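Hypothetical protein TTHA1785 (Thermus thermophilus, PDB 2EPG) probably joins RNA ends as a GTP-dependent, manganese-binding ligase of the RtcB family, sealing 2',3'-cyclic phosphate or 3'-phosphate ends to 5'-hydroxyl ends. Local coordinates at residues K16-P19 with Y20-R23; T397-A400 with M401-F405. One frame throughout, in Å; residues are numbered along the deposited sequence.

Contact 1: residues K16-P19 with Y20-R23; sequences KIAP and YTYR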
# COMPACT_ATOMS: atom_id res chain seq x y z
N LYS A 16 23.25 5.19 16.02
CA LYS A 16 21.92 4.90 16.55
C LYS A 16 21.44 6.11 17.34
O LYS A 16 22.15 6.62 18.21
CB LYS A 16 21.98 3.67 17.45
CG LYS A 16 20.62 3.16 17.93
CD LYS A 16 20.79 1.88 18.74
CE LYS A 16 19.48 1.35 19.25
NZ LYS A 16 19.66 0.09 19.99
N ILE A 17 20.23 6.56 17.04
CA ILE A 17 19.67 7.72 17.71
C ILE A 17 18.51 7.39 18.63
O ILE A 17 18.10 8.21 19.45
CB ILE A 17 19.23 8.77 16.66
CG1 ILE A 17 20.48 9.47 16.11
CG2 ILE A 17 18.25 9.78 17.27
CD1 ILE A 17 20.16 10.64 15.21
N ALA A 18 17.98 6.19 18.51
CA ALA A 18 16.87 5.78 19.35
C ALA A 18 16.65 4.29 19.17
O ALA A 18 17.21 3.69 18.27
CB ALA A 18 15.61 6.53 18.94
N PRO A 19 15.83 3.68 20.03
CA PRO A 19 15.61 2.25 19.85
C PRO A 19 15.16 1.98 18.41
O PRO A 19 14.37 2.75 17.85
CB PRO A 19 14.53 1.93 20.88
CG PRO A 19 14.88 2.88 21.99
CD PRO A 19 15.17 4.17 21.25
N TYR A 20 15.68 0.92 17.81
CA TYR A 20 15.36 0.54 16.44
C TYR A 20 15.45 1.67 15.40
O TYR A 20 14.90 1.54 14.31
CB TYR A 20 13.95 -0.08 16.38
CG TYR A 20 13.75 -1.22 17.35
CD1 TYR A 20 13.54 -0.97 18.70
CD2 TYR A 20 13.81 -2.54 16.92
CE1 TYR A 20 13.39 -2.02 19.61
CE2 TYR A 20 13.66 -3.60 17.81
CZ TYR A 20 13.46 -3.33 19.16
OH TYR A 20 13.32 -4.37 20.05
N THR A 21 16.17 2.74 15.73
CA THR A 21 16.30 3.89 14.83
C THR A 21 17.76 4.28 14.55
O THR A 21 18.52 4.60 15.49
CB THR A 21 15.54 5.09 15.41
OG1 THR A 21 14.21 4.68 15.76
CG2 THR A 21 15.48 6.23 14.42
N TYR A 22 18.15 4.28 13.27
CA TYR A 22 19.51 4.62 12.86
C TYR A 22 19.59 5.79 11.87
O TYR A 22 18.74 5.96 11.00
CB TYR A 22 20.20 3.40 12.24
CG TYR A 22 20.19 2.21 13.18
CD1 TYR A 22 21.05 2.15 14.28
CD2 TYR A 22 19.28 1.16 12.99
CE1 TYR A 22 21.01 1.08 15.18
CE2 TYR A 22 19.22 0.08 13.88
CZ TYR A 22 20.09 0.05 14.97
OH TYR A 22 20.03 -1.00 15.85
N ARG A 23 20.65 6.57 12.01
CA ARG A 23 20.87 7.74 11.20
C ARG A 23 22.15 7.62 10.36
O ARG A 23 23.18 7.15 10.85
CB ARG A 23 20.95 8.95 12.13
CG ARG A 23 21.25 10.26 11.49
CD ARG A 23 22.03 11.10 12.48
NE ARG A 23 22.41 12.36 11.86
CZ ARG A 23 23.57 12.97 12.02
NH1 ARG A 23 23.78 14.10 11.38
NH2 ARG A 23 24.51 12.46 12.81
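T21 is gripped by I17, A18 and P19 just before it, at three of its polar atoms. Its O takes a bond from I17 N at 3.0 Å and a weak, longer one from A18 N. In return, T21 N bonds to A18 O at 2.9 Å. The side chain adds a fourth link: with OG1 anti to the carbonyl carbon and beside the backbone N (chi1 -51°), the hydroxyl donates to P19 O at 2.8 Å. On the same face as this hydroxyl, A18 CB rests 3.8 Å from T21 CB. On the other face, the extended K16 chain passes at a slant across the Y22 ring, CG lying 3.5 Å from CE1. I17 and R23 meet tightly, the CD1 methyl of I17 coming 3.3 Å from R23 CD before the arginine leads its charged end away. The next shell sets Y22 and R23 in place: Y22 OH bonds to K40 NZ and its ring meets that of F36, and R23 makes a salt bridge to D33, while the neighbouring Y20 packs on A466 and A470 of helix 462-470. With an alanine here instead of Y22, the K16 methylenes would probably lose the ring they cross and K40 its hydroxyl partner. P19 and Y20 form the corners of a type II turn from A18 to T21, Y20 taking the positive phi (49°) that its second corner requires. Past the turn the antiparallel register slips by one residue, I17 and A18 together facing T21, which marks a tight beta hairpin carrying a classic beta bulge.

Contact 2: residues T397-A400 with M401-F405; sequences TEKA and MEVSF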
# COMPACT_ATOMS: atom_id res chain seq x y z
N THR A 397 0.83 6.22 14.65
CA THR A 397 1.14 6.89 15.90
C THR A 397 1.51 8.34 15.76
O THR A 397 1.82 8.81 14.67
CB THR A 397 2.32 6.21 16.61
OG1 THR A 397 3.51 6.46 15.85
CG2 THR A 397 2.08 4.70 16.70
N GLU A 398 1.50 9.03 16.89
CA GLU A 398 1.84 10.44 16.91
C GLU A 398 3.32 10.58 16.64
O GLU A 398 3.73 11.50 15.93
CB GLU A 398 1.47 11.06 18.27
CG GLU A 398 -0.04 11.21 18.46
CD GLU A 398 -0.44 11.65 19.87
OE1 GLU A 398 -0.35 10.82 20.80
OE2 GLU A 398 -0.84 12.83 20.04
N LYS A 399 4.11 9.66 17.17
CA LYS A 399 5.56 9.71 16.96
C LYS A 399 5.92 9.65 15.48
O LYS A 399 6.84 10.33 15.02
CB LYS A 399 6.27 8.57 17.70
CG LYS A 399 7.77 8.56 17.46
CD LYS A 399 8.48 7.53 18.31
CE LYS A 399 9.97 7.69 18.21
NZ LYS A 399 10.68 6.68 19.07
N ALA A 400 5.18 8.82 14.75
CA ALA A 400 5.39 8.67 13.31
C ALA A 400 5.15 10.01 12.62
O ALA A 400 5.83 10.34 11.66
CB ALA A 400 4.41 7.60 12.73
N MSE A 401 4.19 10.78 13.11
CA MSE A 401 3.92 12.09 12.51
C MSE A 401 5.18 12.95 12.62
O MSE A 401 5.47 13.75 11.73
CB MSE A 401 2.77 12.83 13.22
CG MSE A 401 1.38 12.23 13.05
SE MSE A 401 0.71 11.91 11.21
CE MSE A 401 0.96 13.66 10.40
N GLU A 402 5.93 12.78 13.71
CA GLU A 402 7.15 13.55 13.91
C GLU A 402 8.37 12.99 13.17
O GLU A 402 9.10 13.72 12.49
CB GLU A 402 7.49 13.60 15.40
CG GLU A 402 6.54 14.42 16.27
CD GLU A 402 6.76 15.91 16.15
OE1 GLU A 402 7.64 16.33 15.35
OE2 GLU A 402 6.04 16.67 16.85
N VAL A 403 8.58 11.68 13.29
CA VAL A 403 9.78 11.08 12.72
C VAL A 403 9.78 10.34 11.40
O VAL A 403 10.85 9.99 10.91
CB VAL A 403 10.44 10.12 13.76
CG1 VAL A 403 10.52 10.84 15.12
CG2 VAL A 403 9.66 8.81 13.87
N SER A 404 8.62 10.09 10.80
CA SER A 404 8.62 9.35 9.53
C SER A 404 7.64 9.90 8.53
O SER A 404 7.17 9.16 7.66
CB SER A 404 8.30 7.86 9.79
OG SER A 404 7.00 7.68 10.33
N PHE A 405 7.33 11.18 8.62
CA PHE A 405 6.33 11.79 7.74
C PHE A 405 5.04 10.95 7.85
O PHE A 405 4.41 10.61 6.84
CB PHE A 405 6.86 11.83 6.30
CG PHE A 405 8.08 12.70 6.13
CD1 PHE A 405 9.33 12.13 5.91
CD2 PHE A 405 7.98 14.08 6.22
CE1 PHE A 405 10.46 12.94 5.80
CE2 PHE A 405 9.10 14.90 6.11
CZ PHE A 405 10.35 14.32 5.90
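Turned between its backbone N and carbonyl carbon (chi1 63°), the S404 hydroxyl sits beside A400, OG 3.5 Å from A400 CB, and bonds to S407 O beyond the helix. With V403 CG1 anti to the carbonyl carbon (chi1 -47°), CG2 falls between the backbone N and the carbonyl carbon, 3.4 Å from K399 O. The same methyl lies 4.1 Å from K399 CG. The extended K399 chain hydrogen-bonds A470 O through NZ. The frame is a short helix, 398-403, with T397 at its N-cap: T397 OG1 accepts from A400 N at 3.1 Å and is also bonded to G471 O. The backbone bonds of M401 N and E402 N are weak. Those that follow are better: V403 N reaches K399 O at 2.8 Å, and S404 N reaches A400 O at 2.9 Å. Selenomethionine M401 tucks CB against E398 O at 3.2 Å, then bends its chain away to touch F363 and H367. After S404 leaves helical angles, F405 takes a positive phi and its ring meets H347 edge-to-face.

Overall arrangement
From the N terminus, contact 1 comes first: it closes the hairpin of strands 15-18 and 21-24, whose second strand goes on to pair with strand 34-37. Contact 2 opens far later, as the short helix 398-403 between strands 391-395 and 407-408. The two are in series, neither nesting nor crossing. In space they lie on the same side of the chain's centre, their centres 14 Å apart and their nearest atoms about 5 Å apart, without touching. The C-terminal end of helix 462-470 and the residue after it join them indirectly: Y20 and T21 pack on its alanines, while K399 and T397 bond to A470 O and G471 O.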